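Local coordinates for putative acetyltransferase (Streptococcus mutans, PDB 4E2A), which probably transfers an acyl group, most likely acetyl from acetyl-coenzyme A, to an acceptor molecule, at residues 97-102 / 143-148; 149-154 / 180-185; 188-193 / 197-202. All blocks are in the same frame, centred on the assembly; numbering follows the deposited sequence.

Interaction 1 (97-102 / 143-148)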
loop_
_atom_site.group_PDB
_atom_site.type_symbol
_atom_site.label_atom_id
_atom_site.label_comp_id
_atom_site.label_asym_id
_atom_site.label_seq_id
_atom_site.Cartn_x
_atom_site.Cartn_y
_atom_site.Cartn_z
ATOM N N TYR B 97 -12.649 -17.632 9.136
ATOM C CA TYR B 97 -13.920 -18.349 9.290
ATOM C C TYR B 97 -14.612 -18.581 7.947
ATOM O O TYR B 97 -14.494 -17.760 7.029
ATOM C CB TYR B 97 -14.883 -17.559 10.189
ATOM C CG TYR B 97 -14.404 -17.378 11.612
ATOM C CD1 TYR B 97 -14.748 -18.292 12.597
ATOM C CD2 TYR B 97 -13.605 -16.289 11.967
ATOM C CE1 TYR B 97 -14.316 -18.148 13.879
ATOM C CE2 TYR B 97 -13.153 -16.133 13.269
ATOM C CZ TYR B 97 -13.521 -17.073 14.218
ATOM O OH TYR B 97 -13.105 -16.960 15.515
ATOM N N PHE B 98 -15.337 -19.700 7.846
ATOM C CA PHE B 98 -16.319 -19.909 6.792
ATOM C C PHE B 98 -17.694 -19.591 7.364
ATOM O O PHE B 98 -17.962 -19.822 8.557
ATOM C CB PHE B 98 -16.375 -21.376 6.329
ATOM C CG PHE B 98 -15.261 -21.795 5.390
ATOM C CD1 PHE B 98 -14.740 -20.926 4.461
ATOM C CD2 PHE B 98 -14.751 -23.081 5.446
ATOM C CE1 PHE B 98 -13.719 -21.328 3.593
ATOM C CE2 PHE B 98 -13.719 -23.489 4.596
ATOM C CZ PHE B 98 -13.208 -22.607 3.667
ATOM N N ILE B 99 -18.569 -19.064 6.518
ATOM C CA ILE B 99 -19.989 -19.157 6.802
ATOM C C ILE B 99 -20.543 -20.167 5.821
ATOM O O ILE B 99 -20.254 -20.116 4.617
ATOM C CB ILE B 99 -20.748 -17.819 6.735
ATOM C CG1 ILE B 99 -22.220 -18.031 7.113
ATOM C CG2 ILE B 99 -20.638 -17.189 5.363
ATOM C CD1 ILE B 99 -22.961 -16.740 7.431
ATOM N N LEU B 100 -21.313 -21.085 6.332
ATOM C CA LEU B 100 -21.774 -22.221 5.580
ATOM C C LEU B 100 -23.281 -22.269 5.473
ATOM O O LEU B 100 -23.980 -21.923 6.375
ATOM C CB LEU B 100 -21.272 -23.509 6.200
ATOM C CG LEU B 100 -19.790 -23.754 6.180
ATOM C CD1 LEU B 100 -19.151 -23.714 7.514
ATOM C CD2 LEU B 100 -19.538 -25.003 5.493
ATOM N N MET B 101 -23.753 -22.714 4.335
ATOM C CA MET B 101 -25.162 -22.899 4.097
ATOM C C MET B 101 -25.429 -24.344 3.692
ATOM O O MET B 101 -24.950 -24.827 2.700
ATOM C CB MET B 101 -25.646 -21.921 3.046
ATOM C CG MET B 101 -26.976 -22.245 2.522
ATOM S SD MET B 101 -28.150 -21.332 3.393
ATOM C CE MET B 101 -28.436 -20.142 2.187
ATOM N N SER B 102 -26.146 -25.041 4.550
ATOM C CA SER B 102 -26.368 -26.439 4.368
ATOM C C SER B 102 -25.058 -27.210 4.117
ATOM O O SER B 102 -25.025 -28.083 3.322
ATOM C CB SER B 102 -27.358 -26.681 3.234
ATOM O OG SER B 102 -28.649 -26.210 3.537
ATOM N N GLY B 143 -23.978 -11.869 4.658
ATOM C CA GLY B 143 -22.924 -10.881 4.893
ATOM C C GLY B 143 -23.092 -10.178 6.245
ATOM O O GLY B 143 -22.157 -10.053 7.046
ATOM N N LYS B 144 -24.304 -9.703 6.484
ATOM C CA LYS B 144 -24.654 -9.072 7.744
ATOM C C LYS B 144 -24.390 -10.022 8.901
ATOM O O LYS B 144 -23.802 -9.638 9.911
ATOM C CB LYS B 144 -26.124 -8.648 7.730
ATOM C CG LYS B 144 -26.633 -8.130 9.041
ATOM C CD LYS B 144 -27.997 -7.484 8.893
ATOM C CE LYS B 144 -28.617 -7.181 10.252
ATOM N NZ LYS B 144 -29.967 -6.553 10.114
ATOM N N GLN B 145 -24.811 -11.272 8.751
ATOM C CA GLN B 145 -24.625 -12.243 9.822
ATOM C C GLN B 145 -23.140 -12.472 10.116
ATOM O O GLN B 145 -22.741 -12.574 11.264
ATOM C CB GLN B 145 -25.291 -13.569 9.463
ATOM C CG GLN B 145 -25.430 -14.523 10.628
ATOM C CD GLN B 145 -26.266 -15.736 10.275
ATOM O OE1 GLN B 145 -27.014 -15.724 9.289
ATOM N NE2 GLN B 145 -26.135 -16.799 11.069
ATOM N N LEU B 146 -22.320 -12.552 9.073
ATOM C CA LEU B 146 -20.885 -12.758 9.275
ATOM C C LEU B 146 -20.214 -11.495 9.875
ATOM O O LEU B 146 -19.345 -11.614 10.721
ATOM C CB LEU B 146 -20.213 -13.211 7.980
ATOM C CG LEU B 146 -18.763 -13.713 8.002
ATOM C CD1 LEU B 146 -18.477 -14.716 9.110
ATOM C CD2 LEU B 146 -18.395 -14.320 6.620
ATOM N N PHE B 147 -20.638 -10.303 9.455
ATOM C CA PHE B 147 -20.111 -9.066 10.027
ATOM C C PHE B 147 -20.487 -8.940 11.498
ATOM O O PHE B 147 -19.652 -8.580 12.328
ATOM C CB PHE B 147 -20.554 -7.830 9.240
ATOM C CG PHE B 147 -19.871 -6.540 9.676
ATOM C CD1 PHE B 147 -18.545 -6.281 9.338
ATOM C CD2 PHE B 147 -20.563 -5.586 10.402
ATOM C CE1 PHE B 147 -17.918 -5.095 9.728
ATOM C CE2 PHE B 147 -19.950 -4.387 10.794
ATOM C CZ PHE B 147 -18.628 -4.137 10.452
ATOM N N GLU B 148 -21.735 -9.270 11.827
ATOM C CA GLU B 148 -22.173 -9.262 13.213
ATOM C C GLU B 148 -21.440 -10.298 14.079
ATOM O O GLU B 148 -21.155 -10.047 15.256
ATOM C CB GLU B 148 -23.704 -9.409 13.286
ATOM C CG GLU B 148 -24.401 -8.305 12.496
ATOM C CD GLU B 148 -25.830 -8.022 12.940
ATOM O OE1 GLU B 148 -26.397 -8.864 13.658
ATOM O OE2 GLU B 148 -26.363 -6.945 12.576
#
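Ile99 and Leu146 mark the place where, in a GNAT fold, the helix after the loop that binds the cofactor in relatives packs on the sheet; this one isoleucine-leucine pair carries most of the direct contact between the two segments. Ile99 sits on strand 94-101 and Leu146 on helix 142-157. The CG2 methyl of Ile99 rests against CD2 of Leu146 at 3.9 Å, and the two side chains lie alongside one another, running opposite ways, instead of meeting end to end. The longer arm of Ile99 is nearly fully extended: with CG1 anti to the backbone N (chi1 -177°), CD1 runs out toward the helix and stops 4.4 Å from CB of Gln145, at the more exposed margin. Leu146 also has its branch point anti to its own N (chi1 -170°), which carries both methyls off the helix toward the strand.

Gly143, one turn before Phe147 and bonded to it through Gly143 O and Phe147 N (2.9 Å), closes the Q/R-x-x-G-x-G/A sequence of the family, whose loop and helix start bind the pyrophosphate of coenzyme A in relatives. The contact joins the first turns of helix 142-157 to strand 94-101, in the antiparallel, N-terminal part of the sheet. Val38 and Ile40 of the adjoining strand 38-42 and Ile133 of strand 125-133 also pack on Ile99, while Leu146 reaches Leu109. Tyr97 starts toward the helix, but its ring turns off to stack edge-to-face with Phe149, nearly one helical turn beyond Leu146.

Interaction 2 (149-154 / 180-185)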
loop_
_atom_site.group_PDB
_atom_site.type_symbol
_atom_site.label_atom_id
_atom_site.label_comp_id
_atom_site.label_asym_id
_atom_site.label_seq_id
_atom_site.Cartn_x
_atom_site.Cartn_y
_atom_site.Cartn_z
ATOM N N PHE B 149 -21.123 -11.453 13.495
ATOM C CA PHE B 149 -20.293 -12.445 14.171
ATOM C C PHE B 149 -18.894 -11.872 14.437
ATOM O O PHE B 149 -18.313 -12.091 15.510
ATOM C CB PHE B 149 -20.216 -13.741 13.340
ATOM C CG PHE B 149 -19.269 -14.779 13.892
ATOM C CD1 PHE B 149 -19.724 -15.762 14.779
ATOM C CD2 PHE B 149 -17.923 -14.795 13.507
ATOM C CE1 PHE B 149 -18.851 -16.729 15.299
ATOM C CE2 PHE B 149 -17.046 -15.762 14.004
ATOM C CZ PHE B 149 -17.512 -16.735 14.910
ATOM N N ALA B 150 -18.343 -11.160 13.453
ATOM C CA ALA B 150 -17.030 -10.528 13.627
ATOM C C ALA B 150 -17.013 -9.536 14.787
ATOM O O ALA B 150 -16.059 -9.534 15.572
ATOM C CB ALA B 150 -16.560 -9.836 12.337
ATOM N N LEU B 151 -18.050 -8.702 14.892
ATOM C CA LEU B 151 -18.172 -7.738 16.007
ATOM C C LEU B 151 -18.289 -8.419 17.371
ATOM O O LEU B 151 -17.757 -7.924 18.378
ATOM C CB LEU B 151 -19.386 -6.825 15.809
ATOM C CG LEU B 151 -19.374 -5.981 14.539
ATOM C CD1 LEU B 151 -20.643 -5.152 14.450
ATOM C CD2 LEU B 151 -18.117 -5.095 14.494
ATOM N N GLU B 152 -19.000 -9.542 17.418
ATOM C CA GLU B 152 -19.102 -10.295 18.669
ATOM C C GLU B 152 -17.765 -10.959 19.055
ATOM O O GLU B 152 -17.376 -10.947 20.225
ATOM C CB GLU B 152 -20.246 -11.307 18.614
ATOM C CG GLU B 152 -20.435 -12.070 19.911
ATOM C CD GLU B 152 -20.641 -11.164 21.128
ATOM O OE1 GLU B 152 -21.101 -10.009 20.965
ATOM O OE2 GLU B 152 -20.344 -11.619 22.258
ATOM N N ARG B 153 -17.042 -11.506 18.078
ATOM C CA ARG B 153 -15.693 -11.996 18.356
ATOM C C ARG B 153 -14.819 -10.895 18.949
ATOM O O ARG B 153 -14.054 -11.116 19.898
ATOM C CB ARG B 153 -15.032 -12.577 17.093
ATOM C CG ARG B 153 -15.585 -13.923 16.672
ATOM C CD ARG B 153 -15.430 -14.962 17.777
ATOM N NE ARG B 153 -14.027 -15.227 18.114
ATOM C CZ ARG B 153 -13.643 -16.080 19.065
ATOM N NH1 ARG B 153 -14.552 -16.739 19.783
ATOM N NH2 ARG B 153 -12.349 -16.275 19.310
ATOM N N ALA B 154 -14.935 -9.702 18.389
ATOM C CA ALA B 154 -14.165 -8.550 18.868
ATOM C C ALA B 154 -14.510 -8.245 20.318
ATOM O O ALA B 154 -13.625 -7.971 21.134
ATOM C CB ALA B 154 -14.430 -7.321 17.995
ATOM N N TYR B 180 -23.297 0.762 12.896
ATOM C CA TYR B 180 -22.783 -0.136 13.918
ATOM C C TYR B 180 -21.931 0.602 14.940
ATOM O O TYR B 180 -21.419 -0.002 15.879
ATOM C CB TYR B 180 -21.983 -1.279 13.288
ATOM C CG TYR B 180 -22.857 -2.344 12.662
ATOM C CD1 TYR B 180 -23.461 -3.319 13.449
ATOM C CD2 TYR B 180 -23.094 -2.358 11.292
ATOM C CE1 TYR B 180 -24.261 -4.289 12.891
ATOM C CE2 TYR B 180 -23.893 -3.325 10.718
ATOM C CZ TYR B 180 -24.469 -4.286 11.521
ATOM O OH TYR B 180 -25.267 -5.240 10.949
ATOM N N GLY B 181 -21.776 1.908 14.766
ATOM C CA GLY B 181 -20.995 2.691 15.710
ATOM C C GLY B 181 -19.531 2.937 15.336
ATOM O O GLY B 181 -18.738 3.330 16.198
ATOM N N PHE B 182 -19.158 2.708 14.074
ATOM C CA PHE B 182 -17.780 2.990 13.646
ATOM C C PHE B 182 -17.623 4.493 13.360
ATOM O O PHE B 182 -18.570 5.145 12.911
ATOM C CB PHE B 182 -17.378 2.172 12.403
ATOM C CG PHE B 182 -17.079 0.716 12.685
ATOM C CD1 PHE B 182 -18.106 -0.213 12.829
ATOM C CD2 PHE B 182 -15.774 0.280 12.812
ATOM C CE1 PHE B 182 -17.821 -1.573 13.093
ATOM C CE2 PHE B 182 -15.480 -1.068 13.064
ATOM C CZ PHE B 182 -16.514 -1.992 13.204
ATOM N N GLU B 183 -16.424 5.022 13.607
ATOM C CA GLU B 183 -16.118 6.443 13.409
ATOM C C GLU B 183 -14.713 6.586 12.840
ATOM O O GLU B 183 -13.814 5.816 13.183
ATOM C CB GLU B 183 -16.156 7.205 14.737
ATOM C CG GLU B 183 -17.386 6.986 15.599
ATOM C CD GLU B 183 -17.187 7.512 17.029
ATOM O OE1 GLU B 183 -16.076 8.012 17.342
ATOM O OE2 GLU B 183 -18.136 7.423 17.841
ATOM N N GLN B 184 -14.512 7.577 11.983
ATOM C CA GLN B 184 -13.205 7.779 11.377
ATOM C C GLN B 184 -12.229 8.250 12.436
ATOM O O GLN B 184 -12.614 8.944 13.379
ATOM C CB GLN B 184 -13.276 8.789 10.232
ATOM C CG GLN B 184 -11.914 9.233 9.722
ATOM C CD GLN B 184 -12.007 9.927 8.381
ATOM O OE1 GLN B 184 -13.095 10.050 7.814
ATOM N NE2 GLN B 184 -10.865 10.379 7.859
ATOM N N PHE B 185 -10.968 7.856 12.300
ATOM C CA PHE B 185 -9.959 8.310 13.250
ATOM C C PHE B 185 -8.641 8.565 12.546
ATOM O O PHE B 185 -7.707 9.123 13.125
ATOM C CB PHE B 185 -9.789 7.317 14.401
ATOM C CG PHE B 185 -9.170 6.011 14.001
ATOM C CD1 PHE B 185 -7.822 5.762 14.255
ATOM C CD2 PHE B 185 -9.935 5.018 13.388
ATOM C CE1 PHE B 185 -7.237 4.553 13.888
ATOM C CE2 PHE B 185 -9.375 3.801 13.031
ATOM C CZ PHE B 185 -8.009 3.567 13.276
#
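The Phe182 ring takes a methyl of Leu151 at its edge, near the ring plane, whereas the Tyr180 ring receives the other methyl obliquely. At Phe182 the touching atom is CD2 of Leu151, 3.7 Å from CZ and 3.8 Å from CE1, so that it lies beside the bond between these two carbons. At Tyr180, CD1 of Leu151 comes to 3.5 Å from ring atom CD1, with Tyr180 CG and CE1 each about half an ångström farther, which centres the methyl on CD1 of the ring. The two side chains cross there at about a right angle. One leucine thereby touches two aromatic rings, one methyl to each, illustrating how a forked side chain can serve two partners with its separate branches. With CG anti to the carbonyl carbon, its second torsion (chi2 179°) puts CD1 in line beyond CG, at Tyr180, and turns CD2 aside to Phe182.

The backbones stay well apart, the CA atoms of Leu151 and Tyr180 being 9.1 Å from each other, so side chains alone bridge the gap. Between the two rings the chain turns at Gly181, whose positive phi (96°) closes helix 171-179 in a Schellman motif and lets the chain run from Tyr180 on to Phe182 and the next strand. The phenol end of Tyr180 is held by Glu148, its OH bonding OE2 of that residue. Leu151 also packs on Ile128 of strand 125-133, and Phe182 on Val162 and Leu164 of strand 161-167; the contact therefore ties helix 142-157 to the turn between helix 171-179 and strand 183-192, over the two parallel central strands of the GNAT sheet.

Interaction 3 (188-193 / 197-202)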
loop_
_atom_site.group_PDB
_atom_site.type_symbol
_atom_site.label_atom_id
_atom_site.label_comp_id
_atom_site.label_asym_id
_atom_site.label_seq_id
_atom_site.Cartn_x
_atom_site.Cartn_y
_atom_site.Cartn_z
ATOM N N HIS B 188 -5.147 7.243 5.105
ATOM C CA HIS B 188 -3.894 6.968 4.447
ATOM C C HIS B 188 -4.054 7.255 2.970
ATOM O O HIS B 188 -4.923 6.683 2.298
ATOM C CB HIS B 188 -3.486 5.508 4.670
ATOM C CG HIS B 188 -2.176 5.161 4.037
ATOM N ND1 HIS B 188 -1.069 5.961 4.125
ATOM C CD2 HIS B 188 -1.809 4.078 3.284
ATOM C CE1 HIS B 188 -0.060 5.401 3.464
ATOM N NE2 HIS B 188 -0.491 4.270 2.952
ATOM N N SER B 189 -3.231 8.165 2.465
ATOM C CA SER B 189 -3.238 8.454 1.036
ATOM C C SER B 189 -2.045 7.797 0.357
ATOM O O SER B 189 -1.025 7.506 0.987
ATOM C CB SER B 189 -3.270 9.962 0.791
ATOM O OG SER B 189 -4.433 10.527 1.376
ATOM N N PHE B 190 -2.201 7.541 -0.934
ATOM C CA PHE B 190 -1.182 6.883 -1.738
ATOM C C PHE B 190 -1.496 7.212 -3.191
ATOM O O PHE B 190 -2.528 7.818 -3.481
ATOM C CB PHE B 190 -1.262 5.384 -1.530
ATOM C CG PHE B 190 -2.648 4.848 -1.665
ATOM C CD1 PHE B 190 -3.083 4.317 -2.869
ATOM C CD2 PHE B 190 -3.533 4.905 -0.598
ATOM C CE1 PHE B 190 -4.379 3.829 -3.006
ATOM C CE2 PHE B 190 -4.832 4.415 -0.724
ATOM C CZ PHE B 190 -5.254 3.874 -1.935
ATOM N N PHE B 191 -0.624 6.819 -4.106
ATOM C CA PHE B 191 -0.916 7.030 -5.517
ATOM C C PHE B 191 -0.654 5.799 -6.375
ATOM O O PHE B 191 0.206 4.975 -6.048
ATOM C CB PHE B 191 -0.146 8.241 -6.053
ATOM C CG PHE B 191 1.333 8.199 -5.774
ATOM C CD1 PHE B 191 2.211 7.631 -6.689
ATOM C CD2 PHE B 191 1.849 8.736 -4.601
ATOM C CE1 PHE B 191 3.575 7.599 -6.436
ATOM C CE2 PHE B 191 3.219 8.701 -4.339
ATOM C CZ PHE B 191 4.079 8.135 -5.257
ATOM N N VAL B 192 -1.429 5.690 -7.455
ATOM C CA VAL B 192 -1.253 4.693 -8.502
ATOM C C VAL B 192 -1.234 5.377 -9.870
ATOM O O VAL B 192 -2.277 5.838 -10.358
ATOM C CB VAL B 192 -2.410 3.696 -8.516
ATOM C CG1 VAL B 192 -2.233 2.707 -9.656
ATOM C CG2 VAL B 192 -2.502 2.984 -7.181
ATOM N N GLY B 193 -0.052 5.431 -10.483
ATOM C CA GLY B 193 0.125 6.121 -11.747
ATOM C C GLY B 193 -0.089 7.621 -11.614
ATOM O O GLY B 193 0.752 8.329 -11.081
ATOM N N ASP B 197 -5.309 8.446 -4.140
ATOM C CA ASP B 197 -6.497 8.026 -3.410
ATOM C C ASP B 197 -6.308 7.969 -1.902
ATOM O O ASP B 197 -5.181 8.042 -1.397
ATOM C CB ASP B 197 -7.017 6.685 -3.925
ATOM C CG ASP B 197 -8.048 6.850 -5.019
ATOM O OD1 ASP B 197 -9.196 7.237 -4.691
ATOM O OD2 ASP B 197 -7.713 6.605 -6.201
ATOM N N THR B 198 -7.424 7.841 -1.188
ATOM C CA THR B 198 -7.377 7.817 0.255
ATOM C C THR B 198 -8.247 6.717 0.833
ATOM O O THR B 198 -9.344 6.455 0.342
ATOM C CB THR B 198 -7.831 9.159 0.854
ATOM O OG1 THR B 198 -7.025 10.228 0.328
ATOM C CG2 THR B 198 -7.739 9.113 2.378
ATOM N N ASP B 199 -7.740 6.070 1.876
ATOM C CA ASP B 199 -8.559 5.177 2.686
ATOM C C ASP B 199 -8.774 5.793 4.046
ATOM O O ASP B 199 -7.836 6.335 4.657
ATOM C CB ASP B 199 -7.886 3.814 2.853
ATOM C CG ASP B 199 -8.100 2.903 1.659
ATOM O OD1 ASP B 199 -9.203 2.936 1.068
ATOM O OD2 ASP B 199 -7.162 2.148 1.316
ATOM N N TRP B 200 -10.012 5.723 4.520
ATOM C CA TRP B 200 -10.323 6.117 5.888
ATOM C C TRP B 200 -10.263 4.896 6.787
ATOM O O TRP B 200 -10.702 3.812 6.401
ATOM C CB TRP B 200 -11.731 6.702 5.998
ATOM C CG TRP B 200 -11.975 7.973 5.256
ATOM C CD1 TRP B 200 -11.064 8.725 4.569
ATOM C CD2 TRP B 200 -13.234 8.649 5.130
ATOM N NE1 TRP B 200 -11.683 9.827 4.019
ATOM C CE2 TRP B 200 -13.005 9.804 4.350
ATOM C CE3 TRP B 200 -14.522 8.389 5.606
ATOM C CZ2 TRP B 200 -14.034 10.696 4.039
ATOM C CZ3 TRP B 200 -15.535 9.275 5.292
ATOM C CH2 TRP B 200 -15.285 10.414 4.514
ATOM N N LEU B 201 -9.743 5.084 7.996
ATOM C CA LEU B 201 -9.766 4.040 9.012
ATOM C C LEU B 201 -10.867 4.367 10.007
ATOM O O LEU B 201 -10.978 5.501 10.452
ATOM C CB LEU B 201 -8.409 3.925 9.714
ATOM C CG LEU B 201 -7.224 3.540 8.813
ATOM C CD1 LEU B 201 -7.567 2.377 7.901
ATOM C CD2 LEU B 201 -6.741 4.717 7.996
ATOM N N LEU B 202 -11.701 3.381 10.331
ATOM C CA LEU B 202 -12.824 3.611 11.226
ATOM C C LEU B 202 -12.692 2.657 12.394
ATOM O O LEU B 202 -12.355 1.484 12.199
ATOM C CB LEU B 202 -14.163 3.357 10.520
ATOM C CG LEU B 202 -14.335 3.792 9.063
ATOM C CD1 LEU B 202 -15.728 3.372 8.558
ATOM C CD2 LEU B 202 -14.142 5.298 8.927
#
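His188 begins the pairing of strand 183-192 with strand 195-205 of the same hairpin: its N bonds Asp199 O, and its O receives Asp199 N, each at 2.9 Å. The imidazole ND1 is taken by Glu78 of the second subunit. Ser189, facing Thr198 in a non-hydrogen-bonded pair, adds a side-chain link, its OG accepting a hydrogen bond from Thr198 OG1 at 2.8 Å; its backbone N goes instead to Glu78 of the second subunit. Phe190 restores the backbone pairing, with N to Asp197 O at 3.1 Å and Asp197 N to Phe190 O at 2.9 Å. Its CG lies between the backbone N and the carbonyl carbon (chi1 49°), which folds the ring back across the neighbouring strand. Asp197 O consequently sits 3.6 Å above one face, off toward the rim, and Asp197 CB touches CZ of Phe190 at 3.9 Å. Beyond it, Phe191 meets Phe63 of the second subunit. Asp197 OD1 is bonded by Trp167. Backbone bonds thus set the register and, with the hydroxyl pair on one face, hold the strands together at the subunit interface, while on the other face the Phe190 ring covers the Asp197 carbonyl.

Overall arrangement
The three contacts follow one another along the chain and all reach the same mixed sheet. Interactions 1 and 2 use successive turns of helix 142-157 and have centres 16 Å apart; they touch along the helix, where Lys144 CG lies 3.7 Å from Tyr180 OH. Interaction 2 passes to interaction 3 along strand 183-192, where Phe185 N bonds Leu201 O at 3.0 Å. Interactions 1 and 3, with centres 28 Å apart, lie on opposite sides of the chain's centre. In relatives the acetyl-coenzyme A site opens between the two parallel central strands, beside the start of this helix; the start of the helix of interaction 1 would therefore lie near the cofactor, whereas interaction 3 lies against the second subunit.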